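Local coordinates for protein glycoside transferase (Listeria monocytogenes, PDB 6R2M) that probably hydrolyses exopolysaccharide as an extracellular, monomeric glycoside hydrolase, and may have transferase activity, at residues Y40-E45 / N295-H300; Y56-V61 / K307-K312; P143-D148 / T157-Y162; F199-P204 / Y248-K253. One frame throughout, in Å; residues are numbered along the deposited sequence.

Interaction 1: residues Y40-E45 / N295-H300; sequences YKNAQE and NPETTH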
# COMPACT_ATOMS: atom_id res chain seq x y z
N TYR A 40 4.48 -5.19 -14.88
CA TYR A 40 4.76 -4.45 -16.10
C TYR A 40 4.24 -5.23 -17.29
O TYR A 40 4.34 -6.46 -17.33
CB TYR A 40 6.26 -4.23 -16.32
CG TYR A 40 7.02 -3.49 -15.25
CD1 TYR A 40 7.15 -2.10 -15.27
CD2 TYR A 40 7.64 -4.18 -14.22
CE1 TYR A 40 7.88 -1.45 -14.29
CE2 TYR A 40 8.36 -3.54 -13.25
CZ TYR A 40 8.47 -2.17 -13.28
OH TYR A 40 9.20 -1.54 -12.29
N LYS A 41 3.73 -4.51 -18.30
CA LYS A 41 3.33 -5.16 -19.54
C LYS A 41 4.57 -5.66 -20.28
O LYS A 41 5.59 -4.97 -20.35
CB LYS A 41 2.56 -4.18 -20.42
CG LYS A 41 1.90 -4.80 -21.66
CD LYS A 41 1.26 -3.71 -22.51
CE LYS A 41 0.31 -4.27 -23.57
NZ LYS A 41 -0.29 -3.18 -24.40
N ASN A 42 4.47 -6.88 -20.82
CA ASN A 42 5.55 -7.47 -21.61
C ASN A 42 6.85 -7.56 -20.82
O ASN A 42 7.95 -7.35 -21.35
CB ASN A 42 5.77 -6.69 -22.92
CG ASN A 42 4.57 -6.73 -23.84
OD1 ASN A 42 3.84 -7.72 -23.89
ND2 ASN A 42 4.34 -5.63 -24.57
N ALA A 43 6.74 -7.86 -19.53
CA ALA A 43 7.94 -7.97 -18.71
C ALA A 43 8.69 -9.26 -19.03
O ALA A 43 8.07 -10.29 -19.29
CB ALA A 43 7.58 -7.93 -17.23
N GLN A 44 10.02 -9.18 -19.01
CA GLN A 44 10.83 -10.39 -19.13
C GLN A 44 10.66 -11.28 -17.90
O GLN A 44 10.64 -12.51 -18.01
CB GLN A 44 12.30 -10.04 -19.31
CG GLN A 44 12.59 -8.80 -20.13
CD GLN A 44 14.01 -8.29 -19.91
OE1 GLN A 44 14.26 -7.48 -19.01
NE2 GLN A 44 14.95 -8.78 -20.71
N GLU A 45 10.54 -10.67 -16.72
CA GLU A 45 10.38 -11.37 -15.45
C GLU A 45 9.10 -10.86 -14.79
O GLU A 45 9.16 -10.04 -13.86
CB GLU A 45 11.58 -11.16 -14.53
CG GLU A 45 11.98 -12.37 -13.72
CD GLU A 45 13.21 -12.12 -12.86
OE1 GLU A 45 13.75 -11.00 -12.91
OE2 GLU A 45 13.62 -13.04 -12.13
N ASN A 295 2.73 4.64 -20.09
CA ASN A 295 3.46 3.57 -20.74
C ASN A 295 3.42 2.34 -19.84
O ASN A 295 4.11 2.32 -18.81
CB ASN A 295 4.91 3.98 -21.01
CG ASN A 295 5.71 2.91 -21.73
OD1 ASN A 295 5.41 1.72 -21.65
ND2 ASN A 295 6.75 3.32 -22.45
N PRO A 296 2.65 1.30 -20.17
CA PRO A 296 2.52 0.16 -19.26
C PRO A 296 3.71 -0.77 -19.30
O PRO A 296 3.82 -1.64 -18.42
CB PRO A 296 1.25 -0.54 -19.76
CG PRO A 296 1.25 -0.26 -21.23
CD PRO A 296 1.86 1.13 -21.40
N GLU A 297 4.62 -0.60 -20.27
CA GLU A 297 5.84 -1.40 -20.27
C GLU A 297 6.85 -0.87 -19.25
O GLU A 297 7.64 -1.65 -18.72
CB GLU A 297 6.47 -1.42 -21.66
CG GLU A 297 5.65 -2.17 -22.69
CD GLU A 297 6.34 -2.27 -24.04
OE1 GLU A 297 7.15 -1.38 -24.38
OE2 GLU A 297 6.06 -3.24 -24.77
N THR A 298 6.84 0.43 -18.97
CA THR A 298 7.79 1.02 -18.04
C THR A 298 7.17 1.51 -16.74
O THR A 298 7.92 1.81 -15.80
CB THR A 298 8.54 2.18 -18.69
OG1 THR A 298 7.62 3.21 -19.06
CG2 THR A 298 9.31 1.70 -19.92
N THR A 299 5.85 1.64 -16.68
CA THR A 299 5.15 2.08 -15.47
C THR A 299 4.72 0.86 -14.68
O THR A 299 3.80 0.13 -15.08
CB THR A 299 3.93 2.93 -15.82
OG1 THR A 299 4.34 4.03 -16.64
CG2 THR A 299 3.26 3.48 -14.58
N HIS A 300 5.36 0.65 -13.54
CA HIS A 300 4.93 -0.40 -12.63
C HIS A 300 3.47 -0.18 -12.26
O HIS A 300 3.03 0.95 -12.05
CB HIS A 300 5.80 -0.36 -11.38
CG HIS A 300 5.72 -1.58 -10.53
ND1 HIS A 300 4.59 -1.95 -9.84
CD2 HIS A 300 6.67 -2.50 -10.23
CE1 HIS A 300 4.83 -3.06 -9.16
NE2 HIS A 300 6.08 -3.41 -9.38
O HOH W 1 8.10 -4.16 -19.51

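Interaction 2: residues Y56-V61 / K307-K312; sequences YMEYLV and KEITLK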
# COMPACT_ATOMS: atom_id res chain seq x y z
N TYR A 56 -5.91 -2.95 -6.96
CA TYR A 56 -7.02 -2.92 -7.91
C TYR A 56 -8.35 -3.10 -7.19
O TYR A 56 -9.31 -2.38 -7.48
CB TYR A 56 -6.80 -4.00 -8.96
CG TYR A 56 -7.67 -3.88 -10.19
CD1 TYR A 56 -8.09 -2.65 -10.68
CD2 TYR A 56 -8.07 -5.02 -10.86
CE1 TYR A 56 -8.88 -2.57 -11.83
CE2 TYR A 56 -8.87 -4.96 -11.99
CZ TYR A 56 -9.26 -3.73 -12.46
OH TYR A 56 -10.06 -3.69 -13.60
N MET A 57 -8.41 -4.01 -6.21
CA MET A 57 -9.62 -4.15 -5.41
C MET A 57 -9.97 -2.86 -4.70
O MET A 57 -11.15 -2.47 -4.65
CB MET A 57 -9.44 -5.28 -4.39
CG MET A 57 -9.49 -6.64 -5.03
SD MET A 57 -8.98 -8.01 -3.95
CE MET A 57 -10.21 -7.88 -2.64
N GLU A 58 -8.97 -2.19 -4.12
CA GLU A 58 -9.20 -0.91 -3.46
C GLU A 58 -9.80 0.11 -4.43
O GLU A 58 -10.79 0.78 -4.11
CB GLU A 58 -7.87 -0.41 -2.87
CG GLU A 58 -7.96 0.88 -2.12
CD GLU A 58 -6.64 1.24 -1.46
OE1 GLU A 58 -5.83 0.33 -1.19
OE2 GLU A 58 -6.41 2.44 -1.19
N TYR A 59 -9.22 0.22 -5.63
CA TYR A 59 -9.74 1.12 -6.64
C TYR A 59 -11.18 0.78 -7.00
O TYR A 59 -12.03 1.67 -7.13
CB TYR A 59 -8.85 1.08 -7.89
CG TYR A 59 -9.36 2.01 -8.97
CD1 TYR A 59 -9.03 3.36 -8.95
CD2 TYR A 59 -10.22 1.55 -9.96
CE1 TYR A 59 -9.50 4.23 -9.91
CE2 TYR A 59 -10.71 2.41 -10.94
CZ TYR A 59 -10.34 3.75 -10.91
OH TYR A 59 -10.85 4.63 -11.86
N LEU A 60 -11.49 -0.51 -7.17
CA LEU A 60 -12.82 -0.91 -7.63
C LEU A 60 -13.90 -0.58 -6.61
O LEU A 60 -15.02 -0.26 -7.00
CB LEU A 60 -12.81 -2.40 -7.97
CG LEU A 60 -11.89 -2.68 -9.15
CD1 LEU A 60 -11.68 -4.17 -9.26
CD2 LEU A 60 -12.38 -2.09 -10.49
N VAL A 61 -13.58 -0.65 -5.31
CA VAL A 61 -14.55 -0.19 -4.31
C VAL A 61 -14.76 1.31 -4.44
O VAL A 61 -15.90 1.80 -4.37
CB VAL A 61 -14.08 -0.57 -2.89
CG1 VAL A 61 -15.02 0.04 -1.84
CG2 VAL A 61 -14.04 -2.07 -2.74
N LYS A 307 -1.61 6.31 -8.54
CA LYS A 307 -2.03 7.59 -9.10
C LYS A 307 -3.54 7.61 -9.32
O LYS A 307 -4.21 8.57 -8.92
CB LYS A 307 -1.25 7.89 -10.39
CG LYS A 307 -1.73 9.15 -11.09
CD LYS A 307 -0.78 9.59 -12.18
CE LYS A 307 -1.29 10.85 -12.84
NZ LYS A 307 -0.41 11.39 -13.92
N GLU A 308 -4.10 6.54 -9.90
CA GLU A 308 -5.54 6.53 -10.16
C GLU A 308 -6.33 6.58 -8.86
O GLU A 308 -7.32 7.31 -8.76
CB GLU A 308 -5.94 5.30 -10.97
CG GLU A 308 -5.35 5.27 -12.36
CD GLU A 308 -5.68 6.50 -13.19
OE1 GLU A 308 -6.78 7.06 -13.03
OE2 GLU A 308 -4.82 6.90 -14.01
N ILE A 309 -5.92 5.81 -7.84
CA ILE A 309 -6.64 5.83 -6.57
C ILE A 309 -6.59 7.22 -5.94
O ILE A 309 -7.60 7.76 -5.49
CB ILE A 309 -6.06 4.79 -5.60
CG1 ILE A 309 -6.31 3.38 -6.11
CG2 ILE A 309 -6.66 4.99 -4.18
CD1 ILE A 309 -5.55 2.33 -5.35
N THR A 310 -5.39 7.82 -5.90
CA THR A 310 -5.23 9.09 -5.18
C THR A 310 -5.98 10.22 -5.88
O THR A 310 -6.55 11.09 -5.22
CB THR A 310 -3.74 9.41 -5.02
OG1 THR A 310 -3.13 8.45 -4.15
CG2 THR A 310 -3.54 10.80 -4.44
N LEU A 311 -6.00 10.21 -7.21
CA LEU A 311 -6.74 11.27 -7.90
C LEU A 311 -8.25 11.07 -7.82
O LEU A 311 -9.00 12.02 -8.05
CB LEU A 311 -6.29 11.35 -9.36
CG LEU A 311 -4.87 11.92 -9.53
CD1 LEU A 311 -4.52 12.01 -11.00
CD2 LEU A 311 -4.74 13.28 -8.85
N LYS A 312 -8.72 9.87 -7.46
CA LYS A 312 -10.15 9.67 -7.26
C LYS A 312 -10.59 9.87 -5.82
O LYS A 312 -11.76 10.18 -5.58
CB LYS A 312 -10.55 8.26 -7.71
CG LYS A 312 -10.66 8.14 -9.21
CD LYS A 312 -12.05 7.75 -9.67
CE LYS A 312 -12.10 7.63 -11.18
NZ LYS A 312 -10.80 7.14 -11.74

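Interaction 3: residues P143-D148 / T157-Y162; sequences PVDFYD and TLHLSY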
# COMPACT_ATOMS: atom_id res chain seq x y z
N PRO A 143 3.61 -7.58 15.08
CA PRO A 143 3.69 -8.10 13.71
C PRO A 143 5.13 -8.21 13.23
O PRO A 143 6.00 -7.41 13.60
CB PRO A 143 2.92 -7.07 12.88
CG PRO A 143 2.91 -5.82 13.74
CD PRO A 143 2.84 -6.33 15.16
N VAL A 144 5.37 -9.22 12.39
CA VAL A 144 6.58 -9.32 11.59
C VAL A 144 6.15 -9.43 10.12
O VAL A 144 4.97 -9.59 9.81
CB VAL A 144 7.47 -10.51 12.02
CG1 VAL A 144 7.97 -10.30 13.45
CG2 VAL A 144 6.71 -11.84 11.92
N ASP A 145 7.13 -9.33 9.22
CA ASP A 145 6.79 -9.08 7.81
C ASP A 145 5.99 -10.20 7.19
O ASP A 145 5.20 -9.96 6.27
CB ASP A 145 8.06 -8.86 6.99
CG ASP A 145 8.73 -7.54 7.29
OD1 ASP A 145 8.05 -6.62 7.82
OD2 ASP A 145 9.94 -7.42 7.02
N PHE A 146 6.22 -11.43 7.62
CA PHE A 146 5.63 -12.56 6.92
C PHE A 146 5.72 -13.80 7.78
O PHE A 146 6.43 -13.84 8.79
CB PHE A 146 6.31 -12.82 5.57
CG PHE A 146 7.77 -13.14 5.66
CD1 PHE A 146 8.21 -14.40 6.05
CD2 PHE A 146 8.70 -12.18 5.32
CE1 PHE A 146 9.57 -14.68 6.12
CE2 PHE A 146 10.06 -12.46 5.39
CZ PHE A 146 10.49 -13.71 5.79
N TYR A 147 4.95 -14.80 7.38
CA TYR A 147 5.01 -16.14 7.93
C TYR A 147 5.18 -17.08 6.75
O TYR A 147 4.45 -16.99 5.76
CB TYR A 147 3.74 -16.47 8.72
CG TYR A 147 3.67 -17.89 9.25
CD1 TYR A 147 4.42 -18.27 10.34
CD2 TYR A 147 2.83 -18.83 8.66
CE1 TYR A 147 4.36 -19.56 10.84
CE2 TYR A 147 2.75 -20.12 9.15
CZ TYR A 147 3.53 -20.47 10.23
OH TYR A 147 3.46 -21.75 10.74
N ASP A 148 6.19 -17.94 6.83
CA ASP A 148 6.35 -19.00 5.84
C ASP A 148 5.47 -20.17 6.25
O ASP A 148 5.75 -20.85 7.24
CB ASP A 148 7.82 -19.41 5.72
CG ASP A 148 8.06 -20.31 4.54
OD1 ASP A 148 7.35 -21.32 4.41
OD2 ASP A 148 8.97 -20.00 3.73
N THR A 157 12.10 -9.85 11.00
CA THR A 157 12.13 -8.42 10.81
C THR A 157 10.71 -7.89 10.76
O THR A 157 9.78 -8.59 10.34
CB THR A 157 12.83 -8.01 9.49
OG1 THR A 157 12.19 -8.64 8.37
CG2 THR A 157 14.28 -8.41 9.51
N LEU A 158 10.54 -6.63 11.17
CA LEU A 158 9.37 -5.85 10.81
C LEU A 158 9.83 -4.61 10.07
O LEU A 158 10.52 -3.77 10.64
CB LEU A 158 8.54 -5.45 12.04
CG LEU A 158 7.40 -4.47 11.75
CD1 LEU A 158 6.35 -5.11 10.84
CD2 LEU A 158 6.77 -3.94 13.05
N HIS A 159 9.45 -4.50 8.81
CA HIS A 159 9.61 -3.25 8.09
C HIS A 159 8.42 -2.35 8.40
O HIS A 159 7.27 -2.74 8.17
CB HIS A 159 9.74 -3.52 6.59
CG HIS A 159 11.07 -4.09 6.22
ND1 HIS A 159 11.45 -5.37 6.55
CD2 HIS A 159 12.13 -3.54 5.57
CE1 HIS A 159 12.68 -5.59 6.11
NE2 HIS A 159 13.11 -4.50 5.52
N LEU A 160 8.70 -1.15 8.92
CA LEU A 160 7.62 -0.28 9.36
C LEU A 160 6.74 0.16 8.20
O LEU A 160 5.57 0.53 8.41
CB LEU A 160 8.19 0.94 10.08
CG LEU A 160 8.94 0.58 11.36
CD1 LEU A 160 9.54 1.82 11.98
CD2 LEU A 160 7.99 -0.11 12.33
N SER A 161 7.26 0.13 6.97
CA SER A 161 6.45 0.48 5.81
C SER A 161 5.36 -0.55 5.52
O SER A 161 4.51 -0.29 4.67
CB SER A 161 7.35 0.64 4.58
OG SER A 161 7.91 -0.61 4.18
N TYR A 162 5.38 -1.69 6.20
CA TYR A 162 4.34 -2.69 6.06
C TYR A 162 3.16 -2.44 7.00
O TYR A 162 2.16 -3.17 6.92
CB TYR A 162 4.92 -4.08 6.34
CG TYR A 162 5.61 -4.76 5.17
CD1 TYR A 162 6.13 -4.03 4.09
CD2 TYR A 162 5.73 -6.15 5.14
CE1 TYR A 162 6.76 -4.68 3.03
CE2 TYR A 162 6.36 -6.80 4.10
CZ TYR A 162 6.86 -6.06 3.04
OH TYR A 162 7.47 -6.73 2.00

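Interaction 4: residues F199-P204 / Y248-K253; sequences FQYADP and YQRETK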
# COMPACT_ATOMS: atom_id res chain seq x y z
N PHE A 199 16.00 -0.65 16.31
CA PHE A 199 15.77 -0.07 14.99
C PHE A 199 17.06 -0.04 14.19
O PHE A 199 18.13 0.23 14.73
CB PHE A 199 15.23 1.35 15.10
CG PHE A 199 13.86 1.44 15.70
CD1 PHE A 199 12.73 1.22 14.93
CD2 PHE A 199 13.71 1.78 17.04
CE1 PHE A 199 11.47 1.34 15.49
CE2 PHE A 199 12.45 1.89 17.60
CZ PHE A 199 11.32 1.67 16.82
N GLN A 200 16.93 -0.29 12.89
CA GLN A 200 18.05 -0.20 11.97
C GLN A 200 17.54 0.33 10.64
O GLN A 200 16.35 0.28 10.34
CB GLN A 200 18.74 -1.56 11.78
CG GLN A 200 17.85 -2.59 11.09
CD GLN A 200 17.46 -3.78 11.97
OE1 GLN A 200 17.02 -3.62 13.11
NE2 GLN A 200 17.57 -4.98 11.40
N TYR A 201 18.47 0.86 9.84
CA TYR A 201 18.12 1.29 8.49
C TYR A 201 18.13 0.10 7.54
O TYR A 201 18.84 -0.89 7.73
CB TYR A 201 19.07 2.38 7.99
CG TYR A 201 18.89 3.74 8.67
CD1 TYR A 201 17.83 4.59 8.33
CD2 TYR A 201 19.77 4.16 9.66
CE1 TYR A 201 17.66 5.82 8.97
CE2 TYR A 201 19.62 5.39 10.29
CZ TYR A 201 18.57 6.22 9.93
OH TYR A 201 18.42 7.44 10.56
N ALA A 202 17.31 0.20 6.50
CA ALA A 202 17.16 -0.89 5.55
C ALA A 202 18.40 -1.06 4.69
O ALA A 202 18.72 -2.18 4.26
CB ALA A 202 15.94 -0.65 4.67
N ASP A 203 19.12 0.03 4.43
CA ASP A 203 20.25 0.05 3.52
C ASP A 203 21.33 0.92 4.13
O ASP A 203 21.02 1.89 4.83
CB ASP A 203 19.83 0.59 2.14
CG ASP A 203 20.96 0.56 1.13
OD1 ASP A 203 21.19 -0.51 0.54
OD2 ASP A 203 21.60 1.61 0.93
N PRO A 204 22.61 0.60 3.92
CA PRO A 204 23.67 1.39 4.56
C PRO A 204 23.75 2.83 4.08
O PRO A 204 24.30 3.67 4.80
CB PRO A 204 24.95 0.62 4.25
CG PRO A 204 24.57 -0.51 3.35
CD PRO A 204 23.09 -0.71 3.46
N TYR A 248 17.02 9.03 -1.64
CA TYR A 248 18.03 9.93 -1.10
C TYR A 248 19.18 9.17 -0.44
O TYR A 248 19.02 8.05 0.05
CB TYR A 248 17.44 10.90 -0.07
CG TYR A 248 16.54 11.97 -0.63
CD1 TYR A 248 15.20 11.69 -0.93
CD2 TYR A 248 17.01 13.25 -0.85
CE1 TYR A 248 14.37 12.66 -1.44
CE2 TYR A 248 16.18 14.23 -1.37
CZ TYR A 248 14.86 13.93 -1.66
OH TYR A 248 14.02 14.89 -2.17
N GLN A 249 20.35 9.80 -0.45
CA GLN A 249 21.50 9.31 0.29
C GLN A 249 21.42 9.83 1.72
O GLN A 249 21.26 11.04 1.95
CB GLN A 249 22.78 9.77 -0.40
CG GLN A 249 22.93 9.23 -1.81
CD GLN A 249 23.30 7.76 -1.84
OE1 GLN A 249 24.28 7.35 -1.23
NE2 GLN A 249 22.51 6.96 -2.55
N ARG A 250 21.51 8.92 2.70
CA ARG A 250 21.29 9.34 4.08
C ARG A 250 22.42 10.20 4.61
O ARG A 250 22.18 11.10 5.43
CB ARG A 250 21.13 8.12 4.97
CG ARG A 250 19.71 7.69 5.10
CD ARG A 250 19.48 7.02 6.42
NE ARG A 250 20.60 6.17 6.82
CZ ARG A 250 20.86 4.98 6.29
NH1 ARG A 250 20.10 4.49 5.32
NH2 ARG A 250 21.89 4.27 6.73
N GLU A 251 23.65 9.94 4.17
CA GLU A 251 24.80 10.65 4.74
C GLU A 251 24.81 12.12 4.34
O GLU A 251 25.13 12.99 5.15
CB GLU A 251 26.09 9.95 4.30
CG GLU A 251 26.08 8.43 4.51
CD GLU A 251 25.67 7.63 3.26
OE1 GLU A 251 26.49 6.81 2.81
OE2 GLU A 251 24.54 7.80 2.75
N THR A 252 24.43 12.42 3.10
CA THR A 252 24.47 13.77 2.56
C THR A 252 23.11 14.45 2.52
O THR A 252 23.05 15.67 2.39
CB THR A 252 25.04 13.76 1.14
OG1 THR A 252 24.17 12.97 0.31
CG2 THR A 252 26.42 13.14 1.12
N LYS A 253 22.03 13.67 2.61
CA LYS A 253 20.66 14.12 2.39
C LYS A 253 20.44 14.61 0.95
O LYS A 253 19.47 15.31 0.67
CB LYS A 253 20.24 15.19 3.39
CG LYS A 253 20.39 14.76 4.84
CD LYS A 253 19.51 15.59 5.76
CE LYS A 253 20.17 16.90 6.17
NZ LYS A 253 19.39 17.57 7.25

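Interaction 1: residues Y40-E45 / N295-H300
This is a loop-to-loop contact at the surface, where the link between helices 21-29 and 50-62 meets the one that leads into helix 301-312. A type II turn from Y40 to A43 lies against the Asx turn that N295 opens, its OD1 accepting from E297 N and T298 N. The backbone bond runs from K41 N to P296 O at 2.9 Å, the N-H coming in above the carbonyl plane. One water donates to both K41 O (2.8 Å) and E297 O (2.7 Å), tying the two backbones together a second time. At the turn, N42 ND2 gives a nearly straight bond (167°) at 3.0 Å to E297 OE2, which accepts on its anti lone pair. The carboxylate stands steeply across the amide plane, yet OE2 lies in that plane. Y40 folds its ring beside its own backbone N, and H300 presents an edge to the ring's face, CD2 sitting 3.4 Å from Y40 OH. The ring planes stand at 76°, an offset T-shaped pair. K41 CD runs alongside P296 CG before its NZ bonds N29. P296 packs on Y25 and N29 of helix 21-29, while H300, through ND1 to F302 N, is the N-cap of helix 301-312.

Interaction 2: residues Y56-V61 / K307-K312
Y59 lays one edge of its ring along the side of helix 301-312, overlapping I309 at its root and K312 at its tip. With CG anti to the backbone N (chi1 180°), the ring leaves helix 50-62 and slides past I309 in the opposite direction. Y59 CB rests 3.9 Å from I309 CG1, which lies near the ring plane at the edge, and CD1 is just as close to that carbon. Farther out, Y59 CE1 meets the CB of E308 at 3.9 Å, those two side chains running side by side. At the tip, K312 NZ donates to Y59 OH over a very short 2.5 Å, with NZ close to the ring plane. To get there the lysine bends twice, its chi4 of 33° lying well away from a staggered value, so the grip looks tight and somewhat strained. An ammonium group this close would be expected to stabilise a phenolate and so ease ionisation of the tyrosine. On the other flank, E58 crosses I309 at about a right angle, its OE2 3.9 Å from I309 CG2. The two helices run nearly in the same direction, 27° apart, and the segment axes approach to 9.9 Å. Helix 21-29 covers Y59 and E308 through V22. Helix 66-79 packs against the Y56 and M57 side of helix 50-62, and helix 100-116 meets E58 through R105.

Interaction 3: residues P143-D148 / T157-Y162
The backbones come together at V144 and L158, whose CA atoms lie 4.5 Å apart, and they join by one bond, D145 N to T157 O at 3.0 Å, made in the carbonyl plane. Beyond it the first chain diverges to strand 147-148. The D145 side chain fills the junction, with CG beside its own N (chi1 -71°). OD1 takes H159 N on its syn lone pair at 2.7 Å, nearly straight at 167°. OD2 takes H159 ND1, also on its syn lone pair, at a short 2.6 Å, and T157 OG1 at 2.9 Å from above the carboxylate plane. H159 is therefore held by both backbone and ring, in a His-carboxylate pair whose negative partner would be expected to favour a protonated imidazole. This joins the residues just ahead of strand 147-148 to strand 158-159, an outermost strand of a three-stranded antiparallel sheet with 193-195 and 198-200. The carboxylate and imidazole planes are 40° apart. L158, its CG anti to the backbone N, wraps its methyl branches round P143 O, with CB 3.6 Å from that oxygen. Y162, in the 3-10 segment that follows, brings CD2 to within 3.6 Å of D145 OD1 and packs on I100 and V101 of helix 100-116.

Interaction 4: residues F199-P204 / Y248-K253
The guanidinium of R250 and the ring of Y201 lie flat on one another, their planes only 2° apart and their centres at 3.7 Å. NE sits over the middle of the ring, and Y201 CG, the atom nearest R250 CZ at 3.3 Å, lies in turn over the middle of the guanidinium. The charged group is thus shifted along the ring to its CB end: CZ stands 26° off the normal through the ring centroid. R250 CD lies over the same face and makes a CH-pi contact with it, 3.6 Å from the centroid. At the guanidinium edge, both terminal nitrogens reach the carbonyl of D203. NH1 donates to D203 O at 2.8 Å and NH2 to the same oxygen at 3.2 Å, both in the plane of the guanidinium and of the carbonyl, so a single oxygen is gripped end-on by two N-H groups. P204 O comes within 3.1 Å of R250 NH2. The arginine chain bends at chi3 (-39°), which swings the group round onto the tyrosine. D203 spends its own carboxylate elsewhere: OD2 accepts from the backbone N of S205 and of E206, just beyond P204. The whole is a planar cation-pi stack coupled to a carbonyl oxygen that accepts from both terminal nitrogens of an arginine. Here it joins the loop after strand 198-200, an outermost strand of its antiparallel sheet, to the turn that follows strand 247-249 of the separate 206-208/247-249 pair.

In the fold
Interactions 1 and 2 both join an early part of the chain to a late one, and their segments alternate along the sequence; H300 caps the N-terminus of the helix whose far end carries K312, and their centres lie 20 Å apart. Interactions 3 and 4 belong to the intervening chain and follow one another, with centres 19 Å apart. They touch directly, L160 CD1 packing 4.0 Å from F199 CE1, and both reach the sheet of 158-159, 193-195 and 198-200. Across the chain's centre from interaction 2 they are farther off, 25 Å to interaction 3 and 31 Å to interaction 4 between centres. Interaction 4 is the outermost, about 22 Å from the centre of the chain.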